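Local coordinates for metallo-beta-lactamase FIM-1 (Pseudomonas aeruginosa, PDB 6V3Q), which probably hydrolyses beta-lactam antibiotics to substituted beta-amino acids with the help of zinc, as a class B metallo-beta-lactamase, at residues V99-A104 against H120-D125; P135-D140 against Q194-A199. All blocks are in the same frame, centred on the assembly; numbering follows the deposited sequence.

Contact 1 (V99-A104 against H120-D125); sequences VTYAAA and HDLIFD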
loop_
_atom_site.group_PDB
_atom_site.type_symbol
_atom_site.label_atom_id
_atom_site.label_comp_id
_atom_site.label_asym_id
_atom_site.label_seq_id
_atom_site.Cartn_x
_atom_site.Cartn_y
_atom_site.Cartn_z
ATOM N N VAL A 99 -19.872 -20.509 13.879
ATOM C CA VAL A 99 -21.202 -20.071 13.469
ATOM C C VAL A 99 -21.067 -18.687 12.847
ATOM O O VAL A 99 -20.643 -17.738 13.512
ATOM C CB VAL A 99 -22.175 -20.055 14.656
ATOM C CG1 VAL A 99 -23.603 -19.866 14.164
ATOM C CG2 VAL A 99 -22.044 -21.333 15.475
ATOM N N THR A 100 -21.411 -18.573 11.566
ATOM C CA THR A 100 -21.167 -17.362 10.797
ATOM C C THR A 100 -22.480 -16.686 10.427
ATOM O O THR A 100 -23.456 -17.353 10.068
ATOM C CB THR A 100 -20.363 -17.671 9.533
ATOM O OG1 THR A 100 -21.116 -18.552 8.689
ATOM C CG2 THR A 100 -19.044 -18.335 9.897
ATOM N N TYR A 101 -22.493 -15.357 10.515
ATOM C CA TYR A 101 -23.659 -14.550 10.190
ATOM C C TYR A 101 -23.273 -13.450 9.210
ATOM O O TYR A 101 -22.144 -12.953 9.219
ATOM C CB TYR A 101 -24.273 -13.900 11.437
ATOM C CG TYR A 101 -24.841 -14.860 12.456
ATOM C CD1 TYR A 101 -26.203 -15.113 12.514
ATOM C CD2 TYR A 101 -24.017 -15.494 13.376
ATOM C CE1 TYR A 101 -26.730 -15.983 13.454
ATOM C CE2 TYR A 101 -24.533 -16.364 14.318
ATOM C CZ TYR A 101 -25.890 -16.604 14.352
ATOM O OH TYR A 101 -26.405 -17.471 15.288
ATOM N N ALA A 102 -24.233 -13.065 8.374
ATOM C CA ALA A 102 -24.084 -11.901 7.513
ATOM C C ALA A 102 -25.469 -11.436 7.098
ATOM O O ALA A 102 -26.454 -12.168 7.228
ATOM C CB ALA A 102 -23.223 -12.204 6.283
ATOM N N ALA A 103 -25.534 -10.200 6.606
ATOM C CA ALA A 103 -26.782 -9.683 6.064
ATOM C C ALA A 103 -27.240 -10.553 4.902
ATOM O O ALA A 103 -26.419 -11.112 4.168
ATOM C CB ALA A 103 -26.603 -8.237 5.601
ATOM N N ALA A 104 -28.562 -10.691 4.753
ATOM C CA ALA A 104 -29.099 -11.530 3.685
ATOM C C ALA A 104 -28.565 -11.093 2.330
ATOM O O ALA A 104 -28.218 -11.929 1.488
ATOM C CB ALA A 104 -30.628 -11.492 3.701
ATOM N N HIS A 120 -25.657 -18.251 8.088
ATOM C CA HIS A 120 -26.946 -17.756 8.547
ATOM C C HIS A 120 -27.168 -16.327 8.072
ATOM O O HIS A 120 -26.236 -15.515 8.057
ATOM C CB HIS A 120 -27.047 -17.804 10.077
ATOM C CG HIS A 120 -27.008 -19.189 10.644
ATOM N ND1 HIS A 120 -25.922 -19.682 11.334
ATOM C CD2 HIS A 120 -27.926 -20.185 10.627
ATOM C CE1 HIS A 120 -26.171 -20.921 11.717
ATOM N NE2 HIS A 120 -27.381 -21.251 11.300
ATOM N N ASP A 121 -28.407 -16.032 7.681
ATOM C CA ASP A 121 -28.813 -14.660 7.415
ATOM C C ASP A 121 -29.207 -13.990 8.723
ATOM O O ASP A 121 -29.933 -14.574 9.533
ATOM C CB ASP A 121 -29.986 -14.619 6.434
ATOM C CG ASP A 121 -29.627 -15.163 5.072
ATOM O OD1 ASP A 121 -28.445 -15.498 4.860
ATOM O OD2 ASP A 121 -30.530 -15.255 4.213
ATOM N N LEU A 122 -28.720 -12.772 8.933
ATOM C CA LEU A 122 -29.147 -11.999 10.089
ATOM C C LEU A 122 -30.618 -11.623 9.954
ATOM O O LEU A 122 -31.121 -11.374 8.856
ATOM C CB LEU A 122 -28.285 -10.745 10.239
ATOM C CG LEU A 122 -26.828 -10.958 10.660
ATOM C CD1 LEU A 122 -25.998 -9.710 10.410
ATOM C CD2 LEU A 122 -26.753 -11.361 12.123
ATOM N N ILE A 123 -31.314 -11.599 11.086
ATOM C CA ILE A 123 -32.727 -11.242 11.133
ATOM C C ILE A 123 -32.844 -9.965 11.954
ATOM O O ILE A 123 -32.690 -9.991 13.181
ATOM C CB ILE A 123 -33.595 -12.366 11.718
ATOM C CG1 ILE A 123 -33.471 -13.631 10.864
ATOM C CG2 ILE A 123 -35.050 -11.928 11.806
ATOM C CD1 ILE A 123 -34.493 -14.699 11.188
ATOM N N PHE A 124 -33.114 -8.852 11.281
ATOM C CA PHE A 124 -33.215 -7.557 11.932
ATOM C C PHE A 124 -34.647 -7.286 12.372
ATOM O O PHE A 124 -35.608 -7.737 11.743
ATOM C CB PHE A 124 -32.746 -6.445 10.994
ATOM C CG PHE A 124 -31.274 -6.479 10.699
ATOM C CD1 PHE A 124 -30.793 -7.067 9.540
ATOM C CD2 PHE A 124 -30.367 -5.918 11.583
ATOM C CE1 PHE A 124 -29.435 -7.098 9.271
ATOM C CE2 PHE A 124 -29.009 -5.945 11.320
ATOM C CZ PHE A 124 -28.544 -6.536 10.164
ATOM N N ASP A 125 -34.780 -6.544 13.468
ATOM C CA ASP A 125 -36.088 -6.139 13.952
ATOM C C ASP A 125 -36.499 -4.836 13.264
ATOM O O ASP A 125 -35.792 -4.312 12.401
ATOM C CB ASP A 125 -36.079 -6.018 15.479
ATOM C CG ASP A 125 -35.144 -4.924 15.989
ATOM O OD1 ASP A 125 -35.139 -4.685 17.217
ATOM O OD2 ASP A 125 -34.432 -4.292 15.180
HETATM O O HOH W 1 -29.932 -10.239 6.759
#
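Y101 and H120 sit side by side where strand 120-121 pairs in parallel with strand 99-102, closing a beta-alpha-beta unit whose helix is 104-108. Within this chain strand 120-121 is one of the two outermost strands of the larger sheet of the metallo-beta-lactamase sandwich.

Three backbone hydrogen bonds hold the pair in register. H120 uses both its polar backbone atoms: its N donates to T100 O (3.1 Å), and its O accepts from A102 N (3.2 Å), so the two bonds bracket Y101. Beyond them L122 N reaches A102 O at 2.9 Å. Two CA-H...O contacts, Y101 CA to H120 O and D121 CA to A102 O, fill in between. Past the paired residues one water takes a hydrogen bond from A104 N, at the start of the helix, and gives one to L122 O; the A104 leg is modelled doubtfully short. On the same side of the sheet as A102, D121 OD2 lies against A104 CB, while its OD1 is hydrogen-bonded to N107 ND2 on helix 104-108.

The apolar contacts centre on Y101. L122 crosses it at about a right angle and sets CD2 3.6 Å from Y101 CB, and the other methyl, CD1, lies by the A102-A103 peptide. The L122 side chain also touches V78 and I138, which buries this corner.

Y101 and H120 both carry CG beside the backbone N (chi1 -64° and -65°), sending both CG atoms off in the same sense. The ring planes differ by 32°, an oblique pairing, with H120 CB 3.7 Å from Y101 CD1. H120 ND1 stands 4.3 Å above one face of the phenol ring, toward its rim. Buried and without a hydrogen-bond partner in the model, ND1 has V99 CG1 3.7 Å away.

Contact 2 (P135-D140 against Q194-A199); sequences PLVIFD and QRFAEA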
loop_
_atom_site.group_PDB
_atom_site.type_symbol
_atom_site.label_atom_id
_atom_site.label_comp_id
_atom_site.label_asym_id
_atom_site.label_seq_id
_atom_site.Cartn_x
_atom_site.Cartn_y
_atom_site.Cartn_z
ATOM N N PRO A 135 -22.786 -9.170 23.515
ATOM C CA PRO A 135 -23.129 -7.750 23.661
ATOM C C PRO A 135 -22.987 -6.884 22.412
ATOM O O PRO A 135 -23.209 -5.680 22.516
ATOM C CB PRO A 135 -22.146 -7.274 24.732
ATOM C CG PRO A 135 -20.979 -8.237 24.673
ATOM C CD PRO A 135 -21.362 -9.408 23.805
ATOM N N LEU A 136 -22.637 -7.460 21.264
ATOM C CA LEU A 136 -22.644 -6.677 20.036
ATOM C C LEU A 136 -24.074 -6.273 19.697
ATOM O O LEU A 136 -25.013 -7.054 19.862
ATOM C CB LEU A 136 -22.045 -7.463 18.861
ATOM C CG LEU A 136 -20.723 -8.230 18.905
ATOM C CD1 LEU A 136 -20.338 -8.690 17.498
ATOM C CD2 LEU A 136 -19.589 -7.431 19.523
ATOM N N VAL A 137 -24.239 -5.039 19.236
ATOM C CA VAL A 137 -25.451 -4.629 18.539
ATOM C C VAL A 137 -25.106 -4.539 17.061
ATOM O O VAL A 137 -24.267 -3.723 16.657
ATOM C CB VAL A 137 -26.008 -3.298 19.067
ATOM C CG1 VAL A 137 -27.160 -2.826 18.186
ATOM C CG2 VAL A 137 -26.483 -3.454 20.503
ATOM N N ILE A 138 -25.719 -5.401 16.260
ATOM C CA ILE A 138 -25.536 -5.382 14.816
ATOM C C ILE A 138 -26.643 -4.520 14.226
ATOM O O ILE A 138 -27.830 -4.798 14.429
ATOM C CB ILE A 138 -25.555 -6.800 14.231
ATOM C CG1 ILE A 138 -24.438 -7.646 14.855
ATOM C CG2 ILE A 138 -25.402 -6.747 12.719
ATOM C CD1 ILE A 138 -24.587 -9.128 14.625
ATOM N N PHE A 139 -26.254 -3.477 13.503
ATOM C CA PHE A 139 -27.169 -2.449 13.033
ATOM C C PHE A 139 -27.079 -2.328 11.519
ATOM O O PHE A 139 -25.985 -2.376 10.946
ATOM C CB PHE A 139 -26.844 -1.107 13.700
ATOM C CG PHE A 139 -27.743 0.020 13.283
ATOM C CD1 PHE A 139 -29.067 0.055 13.687
ATOM C CD2 PHE A 139 -27.260 1.058 12.504
ATOM C CE1 PHE A 139 -29.899 1.099 13.305
ATOM C CE2 PHE A 139 -28.085 2.102 12.120
ATOM C CZ PHE A 139 -29.402 2.122 12.525
ATOM N N ASP A 140 -28.238 -2.177 10.876
ATOM C CA ASP A 140 -28.324 -2.044 9.425
ATOM C C ASP A 140 -28.703 -0.612 9.071
ATOM O O ASP A 140 -29.873 -0.226 9.221
ATOM C CB ASP A 140 -29.352 -3.027 8.857
ATOM C CG ASP A 140 -29.496 -2.918 7.346
ATOM O OD1 ASP A 140 -28.595 -2.355 6.686
ATOM O OD2 ASP A 140 -30.519 -3.393 6.809
ATOM N N GLN A 194 -26.564 8.398 15.048
ATOM C CA GLN A 194 -27.732 8.610 15.890
ATOM C C GLN A 194 -28.095 7.361 16.683
ATOM O O GLN A 194 -28.607 7.469 17.803
ATOM C CB GLN A 194 -28.917 9.064 15.035
ATOM C CG GLN A 194 -30.086 9.601 15.841
ATOM C CD GLN A 194 -31.167 10.195 14.962
ATOM O OE1 GLN A 194 -30.912 10.584 13.822
ATOM N NE2 GLN A 194 -32.386 10.266 15.485
ATOM N N ARG A 195 -27.841 6.174 16.125
ATOM C CA ARG A 195 -28.118 4.942 16.858
ATOM C C ARG A 195 -27.154 4.763 18.026
ATOM O O ARG A 195 -27.563 4.347 19.118
ATOM C CB ARG A 195 -28.050 3.743 15.911
ATOM C CG ARG A 195 -28.230 2.396 16.593
ATOM C CD ARG A 195 -29.548 2.316 17.352
ATOM N NE ARG A 195 -29.763 0.991 17.924
ATOM C CZ ARG A 195 -29.227 0.578 19.067
ATOM N NH1 ARG A 195 -28.432 1.383 19.766
ATOM N NH2 ARG A 195 -29.480 -0.645 19.512
ATOM N N PHE A 196 -25.877 5.068 17.817
ATOM C CA PHE A 196 -24.870 5.004 18.873
ATOM C C PHE A 196 -24.387 6.417 19.189
ATOM O O PHE A 196 -23.229 6.776 18.960
ATOM C CB PHE A 196 -23.712 4.096 18.459
ATOM C CG PHE A 196 -24.143 2.752 17.945
ATOM C CD1 PHE A 196 -24.688 1.806 18.800
ATOM C CD2 PHE A 196 -23.992 2.430 16.608
ATOM C CE1 PHE A 196 -25.083 0.566 18.328
ATOM C CE2 PHE A 196 -24.384 1.191 16.127
ATOM C CZ PHE A 196 -24.929 0.259 16.988
ATOM N N ALA A 197 -25.302 7.225 19.737
ATOM C CA ALA A 197 -25.031 8.639 19.974
ATOM C C ALA A 197 -23.975 8.873 21.046
ATOM O O ALA A 197 -23.408 9.970 21.104
ATOM C CB ALA A 197 -26.325 9.355 20.363
ATOM N N GLU A 198 -23.700 7.880 21.894
ATOM C CA GLU A 198 -22.769 8.064 22.998
ATOM C C GLU A 198 -21.368 7.549 22.706
ATOM O O GLU A 198 -20.419 7.978 23.371
ATOM C CB GLU A 198 -23.296 7.370 24.260
ATOM C CG GLU A 198 -24.674 7.841 24.688
ATOM C CD GLU A 198 -25.052 7.357 26.073
ATOM O OE1 GLU A 198 -26.083 7.819 26.602
ATOM O OE2 GLU A 198 -24.317 6.519 26.637
ATOM N N ALA A 199 -21.217 6.648 21.738
ATOM C CA ALA A 199 -19.922 6.028 21.494
ATOM C C ALA A 199 -18.902 7.067 21.045
ATOM O O ALA A 199 -19.163 7.864 20.138
ATOM C CB ALA A 199 -20.053 4.921 20.449
#
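V137 meets both R195 and F196 chiefly through CG1. With CG1 anti to the backbone N (chi1 173°), that branch comes within 3.4 Å of R195 NH2, a close van der Waals approach across which the two side chains run at about a right angle. The same CG1 lies 4.0 Å from F196 CE1, near the plane of the ring and so at its edge, with V137 CB also close to CE1, and V137 and F196 slide past each other in opposite directions.

I138 turns the other way, toward L122, I150 and V152, as strand alternation demands. This is the alpha-beta/beta-alpha sandwich of the metallo-beta-lactamases: strand 137-139 gives one side to the opposing sheet and the other to the C-terminal end of helix 185-195, where F196 is the first residue to leave the helical course.

F139 returns to the helix side. R195 CG sits over one face of its ring in a CH-pi contact, 3.9 Å from the centroid and not far off the ring normal, while R195 CB approaches F139 CZ and CE2 from the same side. That CG also stands 3.9 Å above the centre of the F196 ring, so the arginine's aliphatic stem is shared by two aromatic faces. A bend at chi2 (57°) then leads CD aside, and the guanidinium ends tilted 68° from the F139 ring plane. Closer to the strand backbone, F139 CB packs 4.0 Å from F196 CZ; F196 itself leans on V160, and its carbonyl O accepts a hydrogen bond from R212 NH1.

Contact 1 joins neighbouring strands at the edge of the larger sheet, whereas contact 2 seats a helix end on the smaller sheet. Both are only partly buried, and their chemistry follows their places: contact 1 buries 436 Å² around a backbone ladder, contact 2 just 225 Å² with apolar and CH-pi contacts and no hydrogen bond across it. They meet at strand 137-139, on the side turned from the helix: L122 CD1 packs 3.8 Å from I138 CG2, and F124 CE2 3.5 Å from I138 O. In contact 1 the A103 side chain lies about 7 Å from that of the zinc ligand H81 and about 13 Å from the zinc ion; contact 2 lies away from the site.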